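SusD-like protein BACOVA_02651 (Bacteroides ovatus, PDB 5E75) binds polysaccharide at the cell surface and probably captures xyloglucan before it is transported into the periplasm for degradation. Local coordinates at residues E151-L162 with I186-W197. Residues are numbered along the deposited sequence; the frame is centred on the assembly and turned at random.
Sequences EEDVFQFIINDL and ILAKVYLARSGW. With EDO (1,2-ethanediol), chain C.
Phe155 and Val190 meet in a buried, antiparallel helix-helix contact that joins helix 151-168 to helix 180-195 in the helical part of this SusD-family fold; the segment axes approach to 10.2 Å, with 157° between their directions. Val190 enters as a knob among Phe155, Ile158, Ile159 and Leu162, and Ile159 fits in return among Leu187, Val190, Tyr191 and Arg194. Arg194, with CG anti to the backbone N (chi1 -167°), lays its aliphatic chain over one face of the Phe155 ring, CB standing 3.8 Å from the centroid in a CH-pi contact. Its guanidinium takes Ile159 CD1 on one face, at 3.5 Å from NH1. Two waters accept from NH1 and link it to Glu152 and Gln156, while Asp207 of helix 205-221 forms a salt bridge with NH2. The edge of the Phe155 ring points at the face of Trp197, which follows helix 180-195 in the chain, a T-shaped pair with Phe155 CE2 3.5 Å from Trp197 CD2. Trp197 NE1 donates to Glu151 OE1 at 2.7 Å, meeting it from above the carboxylate plane; Glu151 OE2 forms a salt bridge with Arg430 of helix 421-431. A leucine in place of Trp197 would probably leave Glu151 OE1 without this donor and Phe155 without the aromatic face against its edge. Such knobs-into-holes packing of antiparallel helices is consistent with the TPR-like helical scaffold of SusD proteins.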
# COMPACT_ATOMS: atom_id res chain seq x y z
N GLU A 151 -18.13 -3.83 10.98
CA GLU A 151 -17.28 -2.81 10.39
C GLU A 151 -17.17 -1.56 11.29
O GLU A 151 -16.08 -1.02 11.46
CB GLU A 151 -17.78 -2.46 8.98
CG GLU A 151 -17.58 -3.62 7.99
CD GLU A 151 -18.15 -3.38 6.60
OE1 GLU A 151 -18.59 -2.26 6.29
OE2 GLU A 151 -18.15 -4.33 5.79
N GLU A 152 -18.28 -1.09 11.88
CA GLU A 152 -18.20 0.08 12.74
C GLU A 152 -17.34 -0.16 13.98
O GLU A 152 -16.64 0.75 14.41
CB GLU A 152 -19.59 0.63 13.13
CG GLU A 152 -20.33 1.37 12.01
CD GLU A 152 -19.54 2.57 11.49
OE1 GLU A 152 -19.12 3.40 12.33
OE2 GLU A 152 -19.34 2.67 10.24
N ASP A 153 -17.42 -1.37 14.55
CA ASP A 153 -16.58 -1.72 15.69
C ASP A 153 -15.11 -1.66 15.30
O ASP A 153 -14.27 -1.20 16.09
CB ASP A 153 -16.85 -3.16 16.18
CG ASP A 153 -18.24 -3.37 16.75
OD1 ASP A 153 -18.65 -2.65 17.68
OD2 ASP A 153 -18.89 -4.33 16.30
N VAL A 154 -14.79 -2.18 14.12
CA VAL A 154 -13.41 -2.25 13.64
C VAL A 154 -12.88 -0.83 13.50
O VAL A 154 -11.79 -0.52 13.98
CB VAL A 154 -13.28 -3.07 12.35
CG1 VAL A 154 -11.83 -3.11 11.88
CG2 VAL A 154 -13.77 -4.50 12.56
N PHE A 155 -13.68 0.06 12.91
CA PHE A 155 -13.28 1.46 12.84
C PHE A 155 -12.98 2.05 14.21
O PHE A 155 -11.97 2.73 14.39
CB PHE A 155 -14.36 2.32 12.18
CG PHE A 155 -14.22 2.49 10.68
CD1 PHE A 155 -13.15 3.20 10.14
CD2 PHE A 155 -15.20 2.03 9.83
CE1 PHE A 155 -13.05 3.39 8.77
CE2 PHE A 155 -15.10 2.22 8.46
CZ PHE A 155 -14.03 2.90 7.94
N GLN A 156 -13.87 1.84 15.18
CA GLN A 156 -13.65 2.42 16.50
C GLN A 156 -12.40 1.85 17.17
O GLN A 156 -11.67 2.58 17.83
CB GLN A 156 -14.90 2.21 17.37
CG GLN A 156 -14.81 2.89 18.72
CD GLN A 156 -14.84 4.39 18.60
OE1 GLN A 156 -15.77 4.95 18.00
NE2 GLN A 156 -13.84 5.06 19.13
N PHE A 157 -12.14 0.56 16.98
CA PHE A 157 -10.98 -0.10 17.56
C PHE A 157 -9.70 0.52 16.99
O PHE A 157 -8.75 0.82 17.72
CB PHE A 157 -11.09 -1.60 17.26
CG PHE A 157 -10.08 -2.46 17.96
CD1 PHE A 157 -8.81 -2.63 17.44
CD2 PHE A 157 -10.42 -3.12 19.12
CE1 PHE A 157 -7.88 -3.44 18.08
CE2 PHE A 157 -9.50 -3.93 19.77
CZ PHE A 157 -8.23 -4.09 19.25
N ILE A 158 -9.68 0.71 15.68
CA ILE A 158 -8.56 1.35 15.00
C ILE A 158 -8.34 2.78 15.53
O ILE A 158 -7.22 3.17 15.86
CB ILE A 158 -8.83 1.39 13.48
CG1 ILE A 158 -8.75 -0.00 12.86
CG2 ILE A 158 -7.85 2.31 12.76
CD1 ILE A 158 -9.44 -0.11 11.50
N ILE A 159 -9.42 3.54 15.63
CA ILE A 159 -9.35 4.91 16.15
C ILE A 159 -8.79 4.95 17.58
O ILE A 159 -7.92 5.78 17.91
CB ILE A 159 -10.73 5.62 16.05
CG1 ILE A 159 -11.07 5.92 14.59
CG2 ILE A 159 -10.74 6.91 16.87
CD1 ILE A 159 -12.54 6.23 14.36
N ASN A 160 -9.25 4.04 18.42
CA ASN A 160 -8.77 4.02 19.80
C ASN A 160 -7.27 3.75 19.86
O ASN A 160 -6.53 4.39 20.63
CB ASN A 160 -9.51 2.96 20.62
CG ASN A 160 -10.96 3.32 20.90
OD1 ASN A 160 -11.42 4.43 20.62
ND2 ASN A 160 -11.70 2.34 21.43
N ASP A 161 -6.81 2.80 19.06
CA ASP A 161 -5.39 2.47 19.00
C ASP A 161 -4.58 3.66 18.49
O ASP A 161 -3.53 4.01 19.06
CB ASP A 161 -5.13 1.28 18.07
CG ASP A 161 -5.31 -0.07 18.74
OD1 ASP A 161 -5.48 -0.13 19.98
OD2 ASP A 161 -5.26 -1.08 18.02
N LEU A 162 -5.05 4.30 17.43
CA LEU A 162 -4.35 5.46 16.91
C LEU A 162 -4.33 6.64 17.89
O LEU A 162 -3.34 7.37 17.95
CB LEU A 162 -4.95 5.87 15.56
CG LEU A 162 -4.68 4.86 14.45
CD1 LEU A 162 -5.51 5.17 13.23
CD2 LEU A 162 -3.21 4.83 14.09
N ILE A 186 -2.11 8.44 9.65
CA ILE A 186 -2.99 7.28 9.51
C ILE A 186 -4.39 7.61 10.02
O ILE A 186 -5.39 7.27 9.40
CB ILE A 186 -2.44 6.02 10.23
CG1 ILE A 186 -1.05 5.64 9.69
CG2 ILE A 186 -3.41 4.84 10.10
CD1 ILE A 186 -1.03 4.99 8.37
N LEU A 187 -4.47 8.30 11.16
CA LEU A 187 -5.76 8.65 11.73
C LEU A 187 -6.58 9.55 10.80
O LEU A 187 -7.79 9.37 10.65
CB LEU A 187 -5.57 9.27 13.12
CG LEU A 187 -6.82 9.58 13.92
CD1 LEU A 187 -7.71 8.36 14.07
CD2 LEU A 187 -6.39 10.08 15.29
N ALA A 188 -5.90 10.47 10.11
CA ALA A 188 -6.58 11.30 9.12
C ALA A 188 -7.18 10.43 8.02
O ALA A 188 -8.33 10.65 7.59
CB ALA A 188 -5.62 12.32 8.54
N LYS A 189 -6.41 9.44 7.55
CA LYS A 189 -6.88 8.52 6.52
C LYS A 189 -8.08 7.71 6.99
O LYS A 189 -9.01 7.45 6.23
CB LYS A 189 -5.76 7.58 6.05
CG LYS A 189 -4.63 8.27 5.31
CD LYS A 189 -3.60 7.27 4.82
CE LYS A 189 -4.18 6.28 3.85
NZ LYS A 189 -3.08 5.47 3.21
N VAL A 190 -8.04 7.29 8.25
CA VAL A 190 -9.13 6.50 8.83
C VAL A 190 -10.42 7.32 8.94
O VAL A 190 -11.49 6.85 8.54
CB VAL A 190 -8.70 5.90 10.19
CG1 VAL A 190 -9.87 5.23 10.88
CG2 VAL A 190 -7.57 4.90 9.99
N TYR A 191 -10.33 8.54 9.46
CA TYR A 191 -11.51 9.40 9.53
C TYR A 191 -12.07 9.70 8.13
O TYR A 191 -13.29 9.67 7.93
CB TYR A 191 -11.21 10.69 10.28
CG TYR A 191 -11.28 10.57 11.78
CD1 TYR A 191 -12.46 10.16 12.41
CD2 TYR A 191 -10.19 10.85 12.57
CE1 TYR A 191 -12.54 10.06 13.78
CE2 TYR A 191 -10.27 10.76 13.96
CZ TYR A 191 -11.45 10.34 14.54
OH TYR A 191 -11.55 10.24 15.93
N LEU A 192 -11.19 9.98 7.17
CA LEU A 192 -11.67 10.20 5.81
C LEU A 192 -12.38 8.96 5.27
O LEU A 192 -13.46 9.06 4.65
CB LEU A 192 -10.55 10.64 4.87
CG LEU A 192 -10.94 10.89 3.41
CD1 LEU A 192 -11.99 12.01 3.28
CD2 LEU A 192 -9.71 11.19 2.59
N ALA A 193 -11.79 7.78 5.51
CA ALA A 193 -12.40 6.54 5.05
C ALA A 193 -13.74 6.29 5.71
O ALA A 193 -14.67 5.80 5.07
CB ALA A 193 -11.45 5.35 5.30
N ARG A 194 -13.85 6.60 7.01
CA ARG A 194 -15.11 6.37 7.71
C ARG A 194 -16.21 7.35 7.27
O ARG A 194 -17.40 7.01 7.28
CB ARG A 194 -14.93 6.44 9.23
CG ARG A 194 -16.15 5.90 9.97
CD ARG A 194 -15.99 5.85 11.48
NE ARG A 194 -16.00 7.17 12.07
CZ ARG A 194 -16.01 7.40 13.38
NH1 ARG A 194 -16.02 6.37 14.22
NH2 ARG A 194 -16.03 8.64 13.82
N SER A 195 -15.81 8.56 6.87
CA SER A 195 -16.76 9.65 6.67
C SER A 195 -17.90 9.25 5.73
O SER A 195 -19.06 9.54 6.01
CB SER A 195 -16.07 10.92 6.17
OG SER A 195 -15.57 10.78 4.86
N GLY A 196 -17.58 8.56 4.63
CA GLY A 196 -18.60 8.18 3.66
C GLY A 196 -19.00 6.72 3.70
O GLY A 196 -19.78 6.26 2.85
N TRP A 197 -18.47 5.97 4.66
CA TRP A 197 -18.56 4.51 4.62
C TRP A 197 -19.97 4.03 4.92
O TRP A 197 -20.45 4.17 6.03
CB TRP A 197 -17.55 3.94 5.61
CG TRP A 197 -17.34 2.44 5.65
CD1 TRP A 197 -18.14 1.52 6.27
CD2 TRP A 197 -16.20 1.73 5.16
NE1 TRP A 197 -17.57 0.26 6.16
CE2 TRP A 197 -16.39 0.37 5.48
CE3 TRP A 197 -15.05 2.11 4.48
CZ2 TRP A 197 -15.47 -0.61 5.13
CZ3 TRP A 197 -14.13 1.12 4.12
CH2 TRP A 197 -14.35 -0.22 4.46
C1 EDO C . -2.90 2.65 6.37
O1 EDO C . -3.30 2.72 5.01
C2 EDO C . -2.41 1.25 6.72
O2 EDO C . -3.49 0.39 7.09
O HOH W 1 -16.95 3.59 13.92
O HOH W 2 -16.16 7.36 16.97